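PTS system glucose-specific EIIA component (Mycoplasma capricolum, PDB 2GPR) probably accepts a phosphoryl group from phospho-HPr on a histidine and passes it to the EIIB domain, for glucose uptake and phosphorylation by the phosphotransferase system. Local coordinates at residues V10-D15 with G142-G147; K43-H48 with V110-V115; L81-L86 with K117-I122. All blocks are in the same frame, centred on the assembly; numbering follows the deposited sequence.

Interaction 1. Residues V10-D15 with G142-G147; sequences VLAPCD and GEVKQG
The loop that follows strand 8-11 packs here against the loop leading into strand 149-153, beside the small antiparallel sheet that these two strands form in the all-beta IIA fold; Ala12 and Asp15 meet Val144 to Gly147. Two hydrogen bonds, from the successive backbone nitrogens of Gln146 and Gly147, join the segments. Gly147 N donates to Ala12 O at 2.7 Å, with a bent N-H...O angle of 138°. Gln146 CA also approaches Ala12 O, at 3.2 Å, in a CA-H...O contact. Gln146 N donates almost straight (169°) to Asp15 OD1, modelled at 2.5 Å, a length too short to be taken at face value. The Asp15 carboxylate thus has OD1 at the backbone N of Gln146, while its other oxygen, OD2, rests 3.8 Å from Lys145 CD. The ammonium group stays farther off, with Lys145 NZ 4.7 Å from Asp15 OD2, so any charge attraction between them would act without direct contact. With CG anti to its backbone N (chi1 176°), Gln146 places that carbon 3.4 Å from Pro13 O. The apolar part is small: Ala12 CB meets Val144 CG2 at 3.9 Å, and Leu11 lays CB and CD1 over the CA of Gly147, whose positive phi suits a glycine. Around this pair of loops, Ala12 and Val144 both touch Val150 of strand 149-153, Cys14 touches Ile40 and Pro42 of strand 36-42, and Gln146 reaches His48 of strand 46-48.

Interaction 2. Residues K43-H48 with V110-V115; sequences KSNDFH and VDLKSV
The Phe47 ring meets Leu112 at its edge, near the ring plane, where CE1 lies 4.2 Å from Leu112 CD1; Val110 CG2 comes in obliquely, 4.2 Å from Phe47 CD1. Outside the two segments, Cys14 and Pro42 also touch this side chain. The second flat group, the Asn45 amide, crosses Leu112 obliquely, its ND2 3.8 Å from Leu112 CB. Asn45 CB sits 3.5 Å from Val110 O. The two branches of Leu112 divide their work: CD1 goes to the phenyl edge, whereas CD2 approaches Ser44 O at 3.2 Å. Polar contact between the backbones is slight, amounting to a long, weak hydrogen bond from Val110 N to Asn45 O, itself doubtful because the position of that oxygen is uncertain. Just beyond, Asp111 is the N-cap of helix 112-118: its OD1 accepts from Ser114 N at 2.8 Å, the donor standing well above the carboxylate plane. The contact thus lies where the chain leaves a strand and enters a helix. Strand 46-48 is an outer strand of the three-stranded antiparallel sheet, paired with strand 106-110, while Leu112 reaches Pro42 at the end of strand 36-42 and Ile122 after the helix.

Interaction 3. Residues L81-L86 with K117-I122; sequences LDTVSL and KKVPSI
Val119, the first residue to leave helical geometry after helix 112-118, packs tightly against the loop 81-86, whose 83-86 part is a short 3-10 turn. Its CB sits only 3.0 Å from Leu81 O, with CG1 and CG2 on that oxygen as well. CG1, anti to the carbonyl carbon (chi1 -63°), also reaches Leu86 CG at 4.2 Å and Thr83 CG2 at the same distance. Leu81 adds a close fit of its own, CD2 lying 3.4 Å from Ser121 CB, beside a weak backbone bond from Leu81 N to Ser121 O. Ser121 OG turns elsewhere, to Lys123 N and Glu25. Toward solvent the packing is looser: Pro120 and Asp82 cross at about a right angle with Pro120 CD 3.9 Å from Asp82 CB, and Leu86 CD1 rests on Lys118 CB at 3.9 Å and also near Lys118 CD, the lysine chain being extended beyond CG. Thr83 touches His63, by similarity important for phospho-donor activity, and lies close to His78, by similarity the histidine that accepts the phosphoryl group, which places this junction at the edge of the probable active site. At the start of the turn, Asp82 O is gripped from opposite faces of its plane by Ser85 N at 2.8 Å and Ser85 OG at 2.6 Å.

Overall arrangement
From the N terminus, the chain first passes strand 8-11 and the loop 10-15, which meets 142-147 near the C terminus; interaction 1 therefore closes the longest loop and encloses the other two contacts. Next come 43-48 and then 81-86, whose partners 110-115 and 117-122 follow in the same order, so interactions 2 and 3 cross. Both use helix 112-118, one at its start and one at its end, and they meet where Leu112 packs on Ile122 and Val115 on Leu86 and Thr83. Interactions 1 and 2 touch where Cys14 packs on Ser44 and through a probable Pro13 O to His48 N hydrogen bond, whereas interactions 1 and 3 do not touch. Together they link the two-stranded and three-stranded sheets to the helix and the loop after strand 74-78.

Interaction 1. Residues V10-D15 with G142-G147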
loop_
_atom_site.group_PDB
_atom_site.type_symbol
_atom_site.label_atom_id
_atom_site.label_comp_id
_atom_site.label_asym_id
_atom_site.label_seq_id
_atom_site.Cartn_x
_atom_site.Cartn_y
_atom_site.Cartn_z
ATOM N N VAL A 10 -9.320 -1.882 -4.915
ATOM C CA VAL A 10 -8.292 -1.661 -3.933
ATOM C C VAL A 10 -8.780 -0.775 -2.821
ATOM O O VAL A 10 -9.375 0.203 -3.126
ATOM C CB VAL A 10 -6.836 -1.488 -4.459
ATOM C CG1 VAL A 10 -6.614 -2.032 -5.868
ATOM C CG2 VAL A 10 -6.185 -0.135 -4.254
ATOM N N LEU A 11 -8.627 -1.162 -1.532
ATOM C CA LEU A 11 -9.098 -0.320 -0.400
ATOM C C LEU A 11 -8.021 0.626 0.177
ATOM O O LEU A 11 -6.820 0.534 -0.095
ATOM C CB LEU A 11 -9.777 -1.100 0.776
ATOM C CG LEU A 11 -10.690 -2.280 0.426
ATOM C CD1 LEU A 11 -11.347 -2.826 1.676
ATOM C CD2 LEU A 11 -11.760 -1.934 -0.601
ATOM N N ALA A 12 -8.434 1.545 1.004
ATOM C CA ALA A 12 -7.476 2.373 1.662
ATOM C C ALA A 12 -7.036 1.651 2.945
ATOM O O ALA A 12 -7.880 1.226 3.716
ATOM C CB ALA A 12 -8.128 3.684 1.991
ATOM N N PRO A 13 -5.713 1.445 3.140
ATOM C CA PRO A 13 -5.128 0.757 4.316
ATOM C C PRO A 13 -5.067 1.594 5.618
ATOM O O PRO A 13 -4.886 1.085 6.724
ATOM C CB PRO A 13 -3.715 0.426 3.917
ATOM C CG PRO A 13 -3.397 1.245 2.684
ATOM C CD PRO A 13 -4.714 1.591 2.045
ATOM N N CYS A 14 -5.213 2.905 5.482
ATOM C CA CYS A 14 -5.299 3.781 6.613
ATOM C C CYS A 14 -6.201 4.989 6.300
ATOM O O CYS A 14 -6.766 5.153 5.187
ATOM C CB CYS A 14 -3.948 4.240 7.106
ATOM S SG CYS A 14 -3.112 5.137 5.823
ATOM N N ASP A 15 -6.385 5.817 7.287
ATOM C CA ASP A 15 -7.176 6.959 7.033
ATOM C C ASP A 15 -6.227 7.988 6.450
ATOM O O ASP A 15 -5.035 7.891 6.676
ATOM C CB ASP A 15 -7.907 7.434 8.327
ATOM C CG ASP A 15 -9.189 6.668 8.685
ATOM O OD1 ASP A 15 -9.483 5.633 7.900
ATOM O OD2 ASP A 15 -9.916 7.018 9.603
ATOM N N GLY A 142 -8.458 12.347 -2.950
ATOM C CA GLY A 142 -9.009 13.105 -1.884
ATOM C C GLY A 142 -8.968 12.380 -0.565
ATOM O O GLY A 142 -8.204 11.442 -0.394
ATOM N N GLU A 143 -9.805 12.900 0.376
ATOM C CA GLU A 143 -9.946 12.454 1.747
ATOM C C GLU A 143 -10.746 11.124 1.823
ATOM O O GLU A 143 -11.836 10.986 1.233
ATOM C CB GLU A 143 -10.549 13.601 2.578
ATOM C CG GLU A 143 -9.883 13.838 3.955
ATOM C CD GLU A 143 -8.466 14.409 3.925
ATOM O OE1 GLU A 143 -7.688 14.234 3.001
ATOM O OE2 GLU A 143 -8.152 15.081 5.026
ATOM N N VAL A 144 -10.154 10.093 2.488
ATOM C CA VAL A 144 -10.734 8.746 2.564
ATOM C C VAL A 144 -10.684 8.130 3.933
ATOM O O VAL A 144 -9.972 8.532 4.828
ATOM C CB VAL A 144 -10.055 7.724 1.606
ATOM C CG1 VAL A 144 -10.181 8.115 0.140
ATOM C CG2 VAL A 144 -8.588 7.530 1.961
ATOM N N LYS A 145 -11.434 7.070 4.044
ATOM C CA LYS A 145 -11.466 6.291 5.225
ATOM C C LYS A 145 -10.928 4.932 4.918
ATOM O O LYS A 145 -11.172 4.361 3.829
ATOM C CB LYS A 145 -12.859 6.208 5.770
ATOM C CG LYS A 145 -13.328 7.572 6.215
ATOM C CD LYS A 145 -13.082 7.812 7.696
ATOM C CE LYS A 145 -14.350 7.657 8.565
ATOM N NZ LYS A 145 -14.364 8.487 9.792
ATOM N N GLN A 146 -10.176 4.416 5.873
ATOM C CA GLN A 146 -9.594 3.089 5.727
ATOM C C GLN A 146 -10.679 2.060 5.392
ATOM O O GLN A 146 -11.654 1.922 6.143
ATOM C CB GLN A 146 -8.866 2.676 7.029
ATOM C CG GLN A 146 -8.311 1.262 6.974
ATOM C CD GLN A 146 -9.273 0.255 7.502
ATOM O OE1 GLN A 146 -9.534 -0.819 6.881
ATOM N NE2 GLN A 146 -9.764 0.576 8.705
ATOM N N GLY A 147 -10.529 1.352 4.255
ATOM C CA GLY A 147 -11.499 0.337 3.858
ATOM C C GLY A 147 -12.469 0.859 2.799
ATOM O O GLY A 147 -13.503 0.247 2.503
#

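Interaction 2. Residues K43-H48 with V110-V115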
loop_
_atom_site.group_PDB
_atom_site.type_symbol
_atom_site.label_atom_id
_atom_site.label_comp_id
_atom_site.label_asym_id
_atom_site.label_seq_id
_atom_site.Cartn_x
_atom_site.Cartn_y
_atom_site.Cartn_z
ATOM N N LYS A 43 -3.208 9.409 7.972
ATOM C CA LYS A 43 -3.780 10.152 9.044
ATOM C C LYS A 43 -3.764 9.277 10.251
ATOM O O LYS A 43 -3.557 9.780 11.355
ATOM C CB LYS A 43 -5.205 10.555 8.801
ATOM C CG LYS A 43 -5.359 11.642 7.774
ATOM C CD LYS A 43 -6.813 12.077 7.701
ATOM C CE LYS A 43 -7.140 12.921 6.481
ATOM N NZ LYS A 43 -6.722 14.320 6.652
ATOM N N SER A 44 -4.052 7.973 10.036
ATOM C CA SER A 44 -4.080 6.957 11.112
ATOM C C SER A 44 -2.778 6.146 11.223
ATOM O O SER A 44 -1.871 6.321 10.453
ATOM C CB SER A 44 -5.320 6.064 11.114
ATOM O OG SER A 44 -5.302 5.187 10.000
ATOM N N ASN A 45 -2.681 5.262 12.199
ATOM C CA ASN A 45 -1.462 4.516 12.351
ATOM C C ASN A 45 -1.525 3.142 11.775
ATOM O O ASN A 45 -0.523 2.616 11.236
ATOM C CB ASN A 45 -1.082 4.427 13.809
ATOM C CG ASN A 45 -1.335 5.751 14.463
ATOM O OD1 ASN A 45 -2.458 5.955 14.959
ATOM N ND2 ASN A 45 -0.417 6.724 14.259
ATOM N N ASP A 46 -2.709 2.579 11.888
ATOM C CA ASP A 46 -2.978 1.262 11.379
ATOM C C ASP A 46 -3.023 1.173 9.843
ATOM O O ASP A 46 -3.693 1.923 9.147
ATOM C CB ASP A 46 -4.142 0.606 12.100
ATOM C CG ASP A 46 -4.070 0.864 13.612
ATOM O OD1 ASP A 46 -2.843 0.830 14.090
ATOM O OD2 ASP A 46 -5.050 1.049 14.329
ATOM N N PHE A 47 -2.211 0.296 9.306
ATOM C CA PHE A 47 -2.201 0.090 7.916
ATOM C C PHE A 47 -2.792 -1.274 7.724
ATOM O O PHE A 47 -2.425 -2.197 8.467
ATOM C CB PHE A 47 -0.804 0.210 7.334
ATOM C CG PHE A 47 -0.315 1.617 7.294
ATOM C CD1 PHE A 47 0.027 2.267 8.476
ATOM C CD2 PHE A 47 -0.188 2.290 6.078
ATOM C CE1 PHE A 47 0.470 3.584 8.434
ATOM C CE2 PHE A 47 0.246 3.616 6.015
ATOM C CZ PHE A 47 0.526 4.269 7.214
ATOM N N HIS A 48 -3.780 -1.370 6.801
ATOM C CA HIS A 48 -4.507 -2.591 6.572
ATOM C C HIS A 48 -4.262 -3.073 5.187
ATOM O O HIS A 48 -3.870 -2.323 4.354
ATOM C CB HIS A 48 -6.031 -2.378 6.752
ATOM C CG HIS A 48 -6.467 -2.164 8.168
ATOM N ND1 HIS A 48 -6.385 -0.925 8.768
ATOM C CD2 HIS A 48 -6.914 -3.041 9.108
ATOM C CE1 HIS A 48 -6.807 -1.071 10.034
ATOM N NE2 HIS A 48 -7.134 -2.331 10.266
ATOM N N VAL A 110 2.159 1.630 12.987
ATOM C CA VAL A 110 3.343 2.487 12.927
ATOM C C VAL A 110 3.353 3.692 13.849
ATOM O O VAL A 110 2.455 4.520 13.832
ATOM C CB VAL A 110 3.595 2.993 11.531
ATOM C CG1 VAL A 110 4.911 3.752 11.512
ATOM C CG2 VAL A 110 3.654 1.817 10.587
ATOM N N ASP A 111 4.445 3.867 14.564
ATOM C CA ASP A 111 4.535 5.057 15.356
ATOM C C ASP A 111 4.830 6.181 14.426
ATOM O O ASP A 111 5.971 6.651 14.389
ATOM C CB ASP A 111 5.610 4.989 16.416
ATOM C CG ASP A 111 5.550 6.112 17.407
ATOM O OD1 ASP A 111 5.204 7.270 16.933
ATOM O OD2 ASP A 111 5.986 6.003 18.518
ATOM N N LEU A 112 3.777 6.645 13.768
ATOM C CA LEU A 112 3.854 7.724 12.834
ATOM C C LEU A 112 4.578 8.935 13.370
ATOM O O LEU A 112 5.444 9.486 12.659
ATOM C CB LEU A 112 2.491 8.066 12.212
ATOM C CG LEU A 112 2.412 7.659 10.746
ATOM C CD1 LEU A 112 2.927 6.244 10.570
ATOM C CD2 LEU A 112 0.980 7.799 10.203
ATOM N N LYS A 113 4.246 9.356 14.622
ATOM C CA LYS A 113 4.925 10.512 15.213
ATOM C C LYS A 113 6.407 10.313 15.256
ATOM O O LYS A 113 7.156 11.211 14.927
ATOM C CB LYS A 113 4.466 10.908 16.590
ATOM C CG LYS A 113 5.397 11.942 17.244
ATOM C CD LYS A 113 4.916 12.442 18.621
ATOM C CE LYS A 113 5.925 13.321 19.356
ATOM N NZ LYS A 113 6.051 14.697 18.820
ATOM N N SER A 114 6.847 9.148 15.680
ATOM C CA SER A 114 8.272 8.935 15.725
ATOM C C SER A 114 8.869 8.873 14.348
ATOM O O SER A 114 9.698 9.695 13.977
ATOM C CB SER A 114 8.611 7.723 16.539
ATOM O OG SER A 114 7.797 7.733 17.706
ATOM N N VAL A 115 8.410 7.905 13.586
ATOM C CA VAL A 115 8.884 7.689 12.229
ATOM C C VAL A 115 8.973 8.933 11.395
ATOM O O VAL A 115 9.910 9.105 10.622
ATOM C CB VAL A 115 8.013 6.698 11.532
ATOM C CG1 VAL A 115 8.670 6.321 10.243
ATOM C CG2 VAL A 115 7.879 5.481 12.414
#

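Interaction 3. Residues L81-L86 with K117-I122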
loop_
_atom_site.group_PDB
_atom_site.type_symbol
_atom_site.label_atom_id
_atom_site.label_comp_id
_atom_site.label_asym_id
_atom_site.label_seq_id
_atom_site.Cartn_x
_atom_site.Cartn_y
_atom_site.Cartn_z
ATOM N N LEU A 81 8.844 6.771 3.388
ATOM C CA LEU A 81 10.016 6.764 2.572
ATOM C C LEU A 81 11.241 6.469 3.501
ATOM O O LEU A 81 11.256 6.855 4.676
ATOM C CB LEU A 81 10.135 8.148 1.874
ATOM C CG LEU A 81 9.493 8.261 0.483
ATOM C CD1 LEU A 81 8.225 7.441 0.339
ATOM C CD2 LEU A 81 9.165 9.703 0.169
ATOM N N ASP A 82 12.245 5.726 2.982
ATOM C CA ASP A 82 13.498 5.328 3.679
ATOM C C ASP A 82 13.363 4.467 4.901
ATOM O O ASP A 82 14.361 4.071 5.473
ATOM C CB ASP A 82 14.605 6.396 3.855
ATOM C CG ASP A 82 15.548 6.476 2.698
ATOM O OD1 ASP A 82 15.424 5.793 1.676
ATOM O OD2 ASP A 82 16.468 7.413 2.862
ATOM N N THR A 83 12.145 4.200 5.294
ATOM C CA THR A 83 11.821 3.363 6.444
ATOM C C THR A 83 12.669 2.072 6.649
ATOM O O THR A 83 12.747 1.578 7.783
ATOM C CB THR A 83 10.336 3.040 6.356
ATOM O OG1 THR A 83 10.015 2.751 4.996
ATOM C CG2 THR A 83 9.569 4.271 6.792
ATOM N N VAL A 84 13.297 1.503 5.562
ATOM C CA VAL A 84 14.167 0.327 5.705
ATOM C C VAL A 84 15.324 0.655 6.670
ATOM O O VAL A 84 15.810 -0.162 7.426
ATOM C CB VAL A 84 14.707 -0.176 4.370
ATOM C CG1 VAL A 84 15.828 0.731 3.903
ATOM C CG2 VAL A 84 15.259 -1.595 4.528
ATOM N N SER A 85 15.730 1.898 6.628
ATOM C CA SER A 85 16.760 2.461 7.448
ATOM C C SER A 85 16.509 2.315 8.935
ATOM O O SER A 85 17.444 2.371 9.718
ATOM C CB SER A 85 16.696 3.926 7.246
ATOM O OG SER A 85 15.454 4.372 7.786
ATOM N N LEU A 86 15.245 2.263 9.327
ATOM C CA LEU A 86 14.854 2.233 10.738
ATOM C C LEU A 86 15.059 0.896 11.398
ATOM O O LEU A 86 14.895 0.740 12.613
ATOM C CB LEU A 86 13.406 2.759 10.970
ATOM C CG LEU A 86 13.206 4.094 10.370
ATOM C CD1 LEU A 86 12.252 4.848 11.246
ATOM C CD2 LEU A 86 14.527 4.799 10.393
ATOM N N LYS A 117 9.865 11.826 11.962
ATOM C CA LYS A 117 11.071 12.643 12.149
ATOM C C LYS A 117 12.317 11.970 11.610
ATOM O O LYS A 117 13.223 12.612 11.047
ATOM C CB LYS A 117 11.261 13.138 13.576
ATOM C CG LYS A 117 10.884 12.134 14.657
ATOM C CD LYS A 117 12.049 11.238 15.055
ATOM C CE LYS A 117 12.184 11.014 16.566
ATOM N NZ LYS A 117 13.594 10.979 17.032
ATOM N N LYS A 118 12.325 10.649 11.744
ATOM C CA LYS A 118 13.420 9.834 11.284
ATOM C C LYS A 118 13.557 9.740 9.741
ATOM O O LYS A 118 14.643 9.543 9.201
ATOM C CB LYS A 118 13.382 8.479 11.957
ATOM C CG LYS A 118 13.678 8.605 13.440
ATOM C CD LYS A 118 13.517 7.291 14.181
ATOM C CE LYS A 118 13.412 7.443 15.693
ATOM N NZ LYS A 118 13.089 6.164 16.354
ATOM N N VAL A 119 12.467 9.901 9.005
ATOM C CA VAL A 119 12.527 9.741 7.556
ATOM C C VAL A 119 12.083 10.946 6.760
ATOM O O VAL A 119 11.454 11.883 7.252
ATOM C CB VAL A 119 11.718 8.536 7.129
ATOM C CG1 VAL A 119 12.343 7.282 7.731
ATOM C CG2 VAL A 119 10.273 8.715 7.606
ATOM N N PRO A 120 12.407 10.880 5.486
ATOM C CA PRO A 120 12.067 11.932 4.574
ATOM C C PRO A 120 10.580 12.144 4.425
ATOM O O PRO A 120 10.141 13.273 4.283
ATOM C CB PRO A 120 12.707 11.580 3.216
ATOM C CG PRO A 120 13.596 10.370 3.428
ATOM C CD PRO A 120 13.352 9.896 4.859
ATOM N N SER A 121 9.802 11.068 4.452
ATOM C CA SER A 121 8.363 11.227 4.294
ATOM C C SER A 121 7.570 10.023 4.764
ATOM O O SER A 121 8.015 8.903 4.574
ATOM C CB SER A 121 8.026 11.516 2.844
ATOM O OG SER A 121 6.637 11.689 2.720
ATOM N N ILE A 122 6.376 10.254 5.369
ATOM C CA ILE A 122 5.489 9.150 5.753
ATOM C C ILE A 122 4.415 8.882 4.690
ATOM O O ILE A 122 3.581 7.993 4.829
ATOM C CB ILE A 122 4.902 9.166 7.155
ATOM C CG1 ILE A 122 4.026 10.386 7.377
ATOM C CG2 ILE A 122 5.947 9.027 8.238
ATOM C CD1 ILE A 122 2.719 10.017 8.063
#